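Local structure of disease resistance protein RRS1 (Arabidopsis thaliana, 4C6S) at residues A[72-77]-A[112-117]; A[95-100]-A[105-110]. The protein pairs with RPS4 as a disease resistance protein to recognise pathogen effectors, also acts as a transcription factor, and is represented here by its dimer-forming TIR domain. One frame throughout, in Å; residues are numbered along the deposited sequence.

Contact 1 of 2, residues A[72-77]-A[112-117]; sequences EVWLDK and DFRGLS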
ATOM      1  N   GLU A  72      -6.430  22.975   8.199  1.00 36.20           N
ATOM      2  CA  GLU A  72      -5.021  23.038   8.592  1.00 40.72           C
ATOM      3  C   GLU A  72      -4.112  22.463   7.515  1.00 37.64           C
ATOM      4  O   GLU A  72      -2.890  22.443   7.670  1.00 43.32           O
ATOM      5  CB  GLU A  72      -4.782  22.249   9.874  1.00 45.72           C
ATOM      6  CG  GLU A  72      -5.628  22.652  11.050  1.00 59.89           C
ATOM      7  CD  GLU A  72      -5.235  21.892  12.293  1.00 72.41           C
ATOM      8  OE1 GLU A  72      -5.701  20.742  12.460  1.00 74.73           O
ATOM      9  OE2 GLU A  72      -4.446  22.438  13.093  1.00 79.67           O
ATOM     10  N   VAL A  73      -4.714  21.982   6.435  1.00 33.13           N
ATOM     11  CA  VAL A  73      -3.968  21.292   5.388  1.00 27.99           C
ATOM     12  C   VAL A  73      -3.986  22.034   4.054  1.00 29.08           C
ATOM     13  O   VAL A  73      -2.943  22.193   3.415  1.00 28.37           O
ATOM     14  CB  VAL A  73      -4.522  19.867   5.166  1.00 30.28           C
ATOM     15  CG1 VAL A  73      -3.909  19.235   3.927  1.00 33.47           C
ATOM     16  CG2 VAL A  73      -4.264  19.011   6.398  1.00 31.81           C
ATOM     17  N   TRP A  74      -5.162  22.477   3.622  1.00 29.01           N
ATOM     18  CA  TRP A  74      -5.294  22.941   2.241  1.00 27.94           C
ATOM     19  C   TRP A  74      -4.412  24.145   1.911  1.00 32.17           C
ATOM     20  O   TRP A  74      -3.482  24.038   1.112  1.00 31.89           O
ATOM     21  CB  TRP A  74      -6.748  23.263   1.855  1.00 28.52           C
ATOM     22  CG  TRP A  74      -6.778  23.689   0.414  1.00 31.38           C
ATOM     23  CD1 TRP A  74      -6.686  24.971  -0.082  1.00 33.28           C
ATOM     24  CD2 TRP A  74      -6.813  22.825  -0.725  1.00 28.94           C
ATOM     25  NE1 TRP A  74      -6.691  24.946  -1.460  1.00 30.90           N
ATOM     26  CE2 TRP A  74      -6.765  23.641  -1.879  1.00 32.93           C
ATOM     27  CE3 TRP A  74      -6.898  21.440  -0.881  1.00 30.77           C
ATOM     28  CZ2 TRP A  74      -6.802  23.109  -3.171  1.00 30.55           C
ATOM     29  CZ3 TRP A  74      -6.940  20.918  -2.157  1.00 28.34           C
ATOM     30  CH2 TRP A  74      -6.888  21.750  -3.286  1.00 31.99           C
ATOM     31  N   LEU A  75      -4.722  25.293   2.507  1.00 29.14           N
ATOM     32  CA  LEU A  75      -3.981  26.519   2.203  1.00 35.35           C
ATOM     33  C   LEU A  75      -2.493  26.332   2.475  1.00 37.52           C
ATOM     34  O   LEU A  75      -1.636  26.858   1.755  1.00 35.81           O
ATOM     35  CB  LEU A  75      -4.512  27.686   3.036  1.00 38.32           C
ATOM     36  CG  LEU A  75      -5.903  28.224   2.691  1.00 37.85           C
ATOM     37  CD1 LEU A  75      -6.315  29.296   3.682  1.00 37.01           C
ATOM     38  CD2 LEU A  75      -5.916  28.779   1.289  1.00 37.57           C
ATOM     39  N   ASP A  76      -2.196  25.567   3.519  1.00 32.01           N
ATOM     40  CA  ASP A  76      -0.826  25.379   3.967  1.00 36.93           C
ATOM     41  C   ASP A  76       0.004  24.540   2.993  1.00 38.68           C
ATOM     42  O   ASP A  76       1.183  24.825   2.773  1.00 38.58           O
ATOM     43  CB  ASP A  76      -0.823  24.727   5.348  1.00 45.46           C
ATOM     44  CG  ASP A  76       0.566  24.603   5.927  1.00 63.52           C
ATOM     45  OD1 ASP A  76       1.381  25.532   5.730  1.00 68.01           O
ATOM     46  OD2 ASP A  76       0.844  23.573   6.577  1.00 71.58           O
ATOM     47  N   LYS A  77      -0.611  23.515   2.406  1.00 33.11           N
ATOM     48  CA  LYS A  77       0.151  22.507   1.672  1.00 34.74           C
ATOM     49  C   LYS A  77      -0.308  22.243   0.246  1.00 33.31           C
ATOM     50  O   LYS A  77       0.506  21.895  -0.603  1.00 34.20           O
ATOM     51  CB  LYS A  77       0.125  21.174   2.426  1.00 38.16           C
ATOM     52  CG  LYS A  77       0.906  21.152   3.721  1.00 43.24           C
ATOM     53  CD  LYS A  77       0.949  19.748   4.301  1.00 46.72           C
ATOM     54  CE  LYS A  77       1.572  19.736   5.691  1.00 48.87           C
ATOM     55  NZ  LYS A  77       1.773  18.332   6.179  1.00 47.49           N
ATOM     56  N   ASP A 112     -15.384  20.958  -2.737  1.00 30.98           N
ATOM     57  CA  ASP A 112     -16.420  21.710  -3.441  1.00 32.38           C
ATOM     58  C   ASP A 112     -16.093  23.201  -3.480  1.00 34.46           C
ATOM     59  O   ASP A 112     -16.261  23.859  -4.515  1.00 35.03           O
ATOM     60  CB  ASP A 112     -17.785  21.492  -2.790  1.00 37.65           C
ATOM     61  CG  ASP A 112     -18.853  22.387  -3.379  1.00 47.07           C
ATOM     62  OD1 ASP A 112     -19.409  22.036  -4.438  1.00 50.35           O
ATOM     63  OD2 ASP A 112     -19.126  23.449  -2.787  1.00 50.28           O
ATOM     64  N   PHE A 113     -15.615  23.731  -2.358  1.00 27.91           N
ATOM     65  CA  PHE A 113     -15.237  25.145  -2.273  1.00 28.69           C
ATOM     66  C   PHE A 113     -14.081  25.464  -3.224  1.00 33.69           C
ATOM     67  O   PHE A 113     -14.001  26.574  -3.762  1.00 34.09           O
ATOM     68  CB  PHE A 113     -14.861  25.490  -0.825  1.00 27.28           C
ATOM     69  CG  PHE A 113     -14.500  26.940  -0.599  1.00 27.53           C
ATOM     70  CD1 PHE A 113     -15.477  27.925  -0.614  1.00 28.32           C
ATOM     71  CD2 PHE A 113     -13.190  27.300  -0.318  1.00 27.75           C
ATOM     72  CE1 PHE A 113     -15.154  29.266  -0.379  1.00 27.87           C
ATOM     73  CE2 PHE A 113     -12.851  28.637  -0.085  1.00 31.97           C
ATOM     74  CZ  PHE A 113     -13.835  29.614  -0.116  1.00 29.52           C
ATOM     75  N   ARG A 114     -13.203  24.485  -3.444  1.00 30.42           N
ATOM     76  CA  ARG A 114     -12.068  24.651  -4.358  1.00 30.44           C
ATOM     77  C   ARG A 114     -12.455  24.369  -5.813  1.00 32.57           C
ATOM     78  O   ARG A 114     -11.612  24.439  -6.717  1.00 34.67           O
ATOM     79  CB  ARG A 114     -10.896  23.748  -3.945  1.00 29.51           C
ATOM     80  CG  ARG A 114     -10.415  23.939  -2.514  1.00 29.06           C
ATOM     81  CD  ARG A 114     -10.004  25.374  -2.210  1.00 30.94           C
ATOM     82  NE  ARG A 114      -9.837  25.550  -0.772  1.00 29.77           N
ATOM     83  CZ  ARG A 114      -9.589  26.708  -0.171  1.00 30.86           C
ATOM     84  NH1 ARG A 114      -9.468  27.819  -0.877  1.00 29.36           N
ATOM     85  NH2 ARG A 114      -9.475  26.756   1.153  1.00 31.53           N
ATOM     86  N   GLY A 115     -13.729  24.052  -6.043  1.00 32.12           N
ATOM     87  CA  GLY A 115     -14.210  23.764  -7.386  1.00 34.33           C
ATOM     88  C   GLY A 115     -13.776  22.407  -7.916  1.00 36.74           C
ATOM     89  O   GLY A 115     -13.664  22.219  -9.130  1.00 38.33           O
ATOM     90  N   LEU A 116     -13.533  21.456  -7.019  1.00 30.94           N
ATOM     91  CA  LEU A 116     -13.061  20.132  -7.433  1.00 29.22           C
ATOM     92  C   LEU A 116     -14.156  19.083  -7.233  1.00 34.74           C
ATOM     93  O   LEU A 116     -14.738  18.988  -6.152  1.00 37.11           O
ATOM     94  CB  LEU A 116     -11.790  19.750  -6.663  1.00 28.26           C
ATOM     95  CG  LEU A 116     -10.622  20.730  -6.833  1.00 29.94           C
ATOM     96  CD1 LEU A 116      -9.509  20.410  -5.858  1.00 31.04           C
ATOM     97  CD2 LEU A 116     -10.098  20.683  -8.246  1.00 35.34           C
ATOM     98  N   SER A 117     -14.431  18.295  -8.268  1.00 32.50           N
ATOM     99  CA  SER A 117     -15.562  17.373  -8.229  1.00 33.23           C
ATOM    100  C   SER A 117     -15.175  15.938  -8.548  1.00 34.77           C
ATOM    101  O   SER A 117     -15.986  15.021  -8.382  1.00 37.29           O
ATOM    102  CB  SER A 117     -16.639  17.837  -9.205  1.00 39.64           C
ATOM    103  OG  SER A 117     -16.086  17.983 -10.501  1.00 43.03           O
TER
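In this TIR domain, helices 74-82 and 104-113 flank the parallel sheet. The contact joins the start of the first, through W74, to the C-terminal end of the second, through R114. That end closes in a Schellman motif, with G115 at positive phi and G115 N hydrogen-bonded to D112 O at 3.0 Å. R114, just before the glycine, carries most of its side of the contact. Its guanidinium lies nearly parallel to the W74 indole, the two planes 8° apart. W74 CD1 sits 3.1 Å above the guanidinium plane, off its centre. R114 CD makes a CH-pi contact with the five-membered ring, 3.8 Å from its centroid. The bend at R114 chi2 (-57°) lays the chain over the indole, with CG nearer the six-membered ring. R114 NE and W74 NE1 are 3.3 Å apart, but both are donors and form no bond. The charge is met by E110, whose OE2 forms a salt bridge with R114 NH2. The other guanidinium face receives the edge of the F113 ring, so the group is sandwiched between two aromatic side chains. At the far end of the indole, W74 CH2 touches L116 CD1 at 3.9 Å.

Contact 2 of 2, residues A[95-100]-A[105-110]; sequences SVLYGD and DQWLSE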
ATOM      1  N   SER A  95      -8.821  14.153  -7.212  1.00 23.81           N
ATOM      2  CA  SER A  95      -8.527  14.259  -5.784  1.00 21.28           C
ATOM      3  C   SER A  95      -8.790  12.926  -5.108  1.00 23.32           C
ATOM      4  O   SER A  95      -9.746  12.237  -5.438  1.00 25.15           O
ATOM      5  CB  SER A  95      -9.397  15.335  -5.127  1.00 24.50           C
ATOM      6  OG  SER A  95      -9.051  16.621  -5.618  1.00 26.54           O
ATOM      7  N   VAL A  96      -7.934  12.571  -4.157  1.00 19.45           N
ATOM      8  CA  VAL A  96      -8.094  11.301  -3.457  1.00 20.21           C
ATOM      9  C   VAL A  96      -8.100  11.576  -1.968  1.00 18.82           C
ATOM     10  O   VAL A  96      -7.110  12.090  -1.420  1.00 23.85           O
ATOM     11  CB  VAL A  96      -6.933  10.336  -3.782  1.00 19.80           C
ATOM     12  CG1 VAL A  96      -7.124   9.002  -3.064  1.00 21.29           C
ATOM     13  CG2 VAL A  96      -6.823  10.100  -5.307  1.00 22.29           C
ATOM     14  N   LEU A  97      -9.219  11.255  -1.310  1.00 18.58           N
ATOM     15  CA  LEU A  97      -9.319  11.440   0.135  1.00 19.02           C
ATOM     16  C   LEU A  97      -8.850  10.144   0.764  1.00 24.68           C
ATOM     17  O   LEU A  97      -9.604   9.169   0.823  1.00 23.22           O
ATOM     18  CB  LEU A  97     -10.755  11.749   0.566  1.00 23.45           C
ATOM     19  CG  LEU A  97     -11.344  13.011  -0.036  1.00 23.71           C
ATOM     20  CD1 LEU A  97     -12.778  13.241   0.462  1.00 29.26           C
ATOM     21  CD2 LEU A  97     -10.480  14.204   0.355  1.00 27.73           C
ATOM     22  N   TYR A  98      -7.595  10.125   1.207  1.00 20.66           N
ATOM     23  CA  TYR A  98      -6.992   8.883   1.677  1.00 22.86           C
ATOM     24  C   TYR A  98      -6.832   8.874   3.193  1.00 21.21           C
ATOM     25  O   TYR A  98      -6.291   9.820   3.777  1.00 25.99           O
ATOM     26  CB  TYR A  98      -5.627   8.644   1.007  1.00 20.42           C
ATOM     27  CG  TYR A  98      -5.023   7.347   1.486  1.00 20.13           C
ATOM     28  CD1 TYR A  98      -5.514   6.128   1.028  1.00 17.79           C
ATOM     29  CD2 TYR A  98      -4.015   7.331   2.436  1.00 22.56           C
ATOM     30  CE1 TYR A  98      -5.004   4.923   1.503  1.00 19.74           C
ATOM     31  CE2 TYR A  98      -3.495   6.137   2.905  1.00 24.10           C
ATOM     32  CZ  TYR A  98      -3.990   4.939   2.425  1.00 23.48           C
ATOM     33  OH  TYR A  98      -3.485   3.761   2.896  1.00 24.37           O
ATOM     34  N   GLY A  99      -7.288   7.806   3.845  1.00 22.15           N
ATOM     35  CA  GLY A  99      -7.069   7.672   5.272  1.00 23.61           C
ATOM     36  C   GLY A  99      -8.047   6.692   5.885  1.00 27.47           C
ATOM     37  O   GLY A  99      -9.114   6.458   5.314  1.00 26.14           O
ATOM     38  N   ASP A 100      -7.694   6.140   7.042  1.00 28.55           N
ATOM     39  CA  ASP A 100      -8.524   5.126   7.702  1.00 31.76           C
ATOM     40  C   ASP A 100      -9.550   5.711   8.664  1.00 32.94           C
ATOM     41  O   ASP A 100     -10.243   4.971   9.364  1.00 33.83           O
ATOM     42  CB  ASP A 100      -7.658   4.098   8.451  1.00 36.60           C
ATOM     43  CG  ASP A 100      -6.829   4.715   9.571  1.00 41.96           C
ATOM     44  OD1 ASP A 100      -6.983   5.915   9.872  1.00 39.74           O
ATOM     45  OD2 ASP A 100      -6.020   3.977  10.174  1.00 50.52           O
ATOM     46  N   ASP A 105     -17.049  14.524   5.478  1.00 28.97           N
ATOM     47  CA  ASP A 105     -17.910  15.674   5.186  1.00 30.92           C
ATOM     48  C   ASP A 105     -17.119  16.978   5.105  1.00 28.91           C
ATOM     49  O   ASP A 105     -17.392  17.833   4.255  1.00 29.22           O
ATOM     50  CB  ASP A 105     -19.005  15.808   6.237  1.00 39.22           C
ATOM     51  CG  ASP A 105     -19.978  14.650   6.216  1.00 51.75           C
ATOM     52  OD1 ASP A 105     -20.062  13.975   5.169  1.00 54.66           O
ATOM     53  OD2 ASP A 105     -20.656  14.430   7.244  1.00 58.74           O
ATOM     54  N   GLN A 106     -16.149  17.131   6.001  1.00 27.35           N
ATOM     55  CA  GLN A 106     -15.276  18.305   5.984  1.00 26.37           C
ATOM     56  C   GLN A 106     -14.471  18.421   4.698  1.00 28.26           C
ATOM     57  O   GLN A 106     -14.349  19.510   4.123  1.00 26.15           O
ATOM     58  CB  GLN A 106     -14.341  18.290   7.204  1.00 27.41           C
ATOM     59  CG  GLN A 106     -15.059  18.409   8.543  1.00 31.80           C
ATOM     60  CD  GLN A 106     -15.339  17.074   9.212  1.00 41.27           C
ATOM     61  OE1 GLN A 106     -15.590  16.061   8.550  1.00 39.15           O
ATOM     62  NE2 GLN A 106     -15.296  17.067  10.539  1.00 43.73           N
ATOM     63  N   TRP A 107     -13.915  17.307   4.238  1.00 24.58           N
ATOM     64  CA  TRP A 107     -13.133  17.325   3.008  1.00 20.60           C
ATOM     65  C   TRP A 107     -14.002  17.503   1.773  1.00 22.20           C
ATOM     66  O   TRP A 107     -13.603  18.167   0.828  1.00 24.24           O
ATOM     67  CB  TRP A 107     -12.276  16.060   2.880  1.00 22.70           C
ATOM     68  CG  TRP A 107     -10.948  16.228   3.533  1.00 24.14           C
ATOM     69  CD1 TRP A 107     -10.539  15.710   4.730  1.00 24.95           C
ATOM     70  CD2 TRP A 107      -9.865  17.030   3.050  1.00 22.86           C
ATOM     71  NE1 TRP A 107      -9.258  16.123   5.010  1.00 24.93           N
ATOM     72  CE2 TRP A 107      -8.819  16.932   3.991  1.00 23.58           C
ATOM     73  CE3 TRP A 107      -9.672  17.806   1.904  1.00 25.61           C
ATOM     74  CZ2 TRP A 107      -7.591  17.581   3.818  1.00 26.28           C
ATOM     75  CZ3 TRP A 107      -8.455  18.449   1.733  1.00 27.72           C
ATOM     76  CH2 TRP A 107      -7.435  18.334   2.686  1.00 26.12           C
ATOM     77  N   LEU A 108     -15.198  16.930   1.773  1.00 23.57           N
ATOM     78  CA  LEU A 108     -16.071  17.108   0.606  1.00 22.33           C
ATOM     79  C   LEU A 108     -16.465  18.585   0.471  1.00 24.48           C
ATOM     80  O   LEU A 108     -16.511  19.130  -0.642  1.00 27.80           O
ATOM     81  CB  LEU A 108     -17.305  16.214   0.705  1.00 25.49           C
ATOM     82  CG  LEU A 108     -16.979  14.727   0.575  1.00 27.72           C
ATOM     83  CD1 LEU A 108     -18.249  13.902   0.672  1.00 31.53           C
ATOM     84  CD2 LEU A 108     -16.275  14.465  -0.739  1.00 25.43           C
ATOM     85  N   SER A 109     -16.711  19.230   1.608  1.00 26.39           N
ATOM     86  CA  SER A 109     -17.015  20.662   1.635  1.00 24.77           C
ATOM     87  C   SER A 109     -15.827  21.449   1.099  1.00 25.74           C
ATOM     88  O   SER A 109     -15.974  22.337   0.246  1.00 29.47           O
ATOM     89  CB  SER A 109     -17.337  21.108   3.060  1.00 28.20           C
ATOM     90  OG  SER A 109     -17.580  22.507   3.105  1.00 29.00           O
ATOM     91  N   GLU A 110     -14.647  21.119   1.611  1.00 25.40           N
ATOM     92  CA  GLU A 110     -13.419  21.777   1.190  1.00 26.75           C
ATOM     93  C   GLU A 110     -13.235  21.657  -0.317  1.00 28.72           C
ATOM     94  O   GLU A 110     -13.017  22.660  -1.001  1.00 27.43           O
ATOM     95  CB  GLU A 110     -12.220  21.179   1.926  1.00 24.39           C
ATOM     96  CG  GLU A 110     -10.867  21.813   1.551  1.00 25.58           C
ATOM     97  CD  GLU A 110     -10.642  23.185   2.168  1.00 34.01           C
ATOM     98  OE1 GLU A 110     -11.246  23.493   3.220  1.00 33.46           O
ATOM     99  OE2 GLU A 110      -9.835  23.957   1.606  1.00 34.47           O
TER
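The shortest polar bond within the two segments runs from E110 N to Q106 O at 3.0 Å. It belongs to the helix turns that present W107 and L108 to L97 of the strand. No hydrogen bond crosses between strand and helix. The contact is apolar and small, with 132 Å² buried over both sides. L97 does the work for the strand. Both its methyls meet W107 CB, then part: CD2 goes on to the indole, CD1 to L108. CD2 approaches W107 CB at 3.6 Å, and W107 CG is 3.8 Å away from it. It meets the ring obliquely. CD1 also lies against W107 CB and, at about a right angle to that, reaches L108 CD2 at 3.9 Å. At L97, chi2 (-180°) sets CD1 anti to CA, reaching toward the helix, and CD2 branches off toward the W107 ring. The backbones stay apart. The CA atoms of L97 and W107 are 7.6 Å from each other. The two segments belong to a beta-alpha-beta unit of the TIR fold: strand 92-98, helix 104-113 and strand 119-121. The two strands are neighbours in the parallel sheet, and the helix packs over it. I119 of the last strand touches both L97 and L108. The far end of the W107 ring leads away from L97, and the side chain packs on L64 of strand 59-65. Its polar end is satisfied by a hydrogen bond from NE1 to the backbone O of C68, which helps to fix the rotation of the indole. W107 CE3 lies 4.0 Å from L97 CD2.

How the contacts relate
Both contacts use helix 104-113. Contact 2 sets the helix against strand 92-98, and contact 1 sets its C-terminal end against helix 74-82. Their centres are 10 Å apart and they touch directly. The E110 that meets R114 in contact 1 belongs to segment 105-110 of contact 2, and its OE2 packs against W74 CB at 3.2 Å. W107 gives an apolar link: its CH2 meets V73 CG1 at 3.8 Å, and its CZ3 is 4.3 Å from W74 CE3. L116 CD1 also reaches S95 OG, at 3.8 Å. The L97 side chain is about 10 Å from a bound sodium ion; H120 and E134 form a sodium site in this structure.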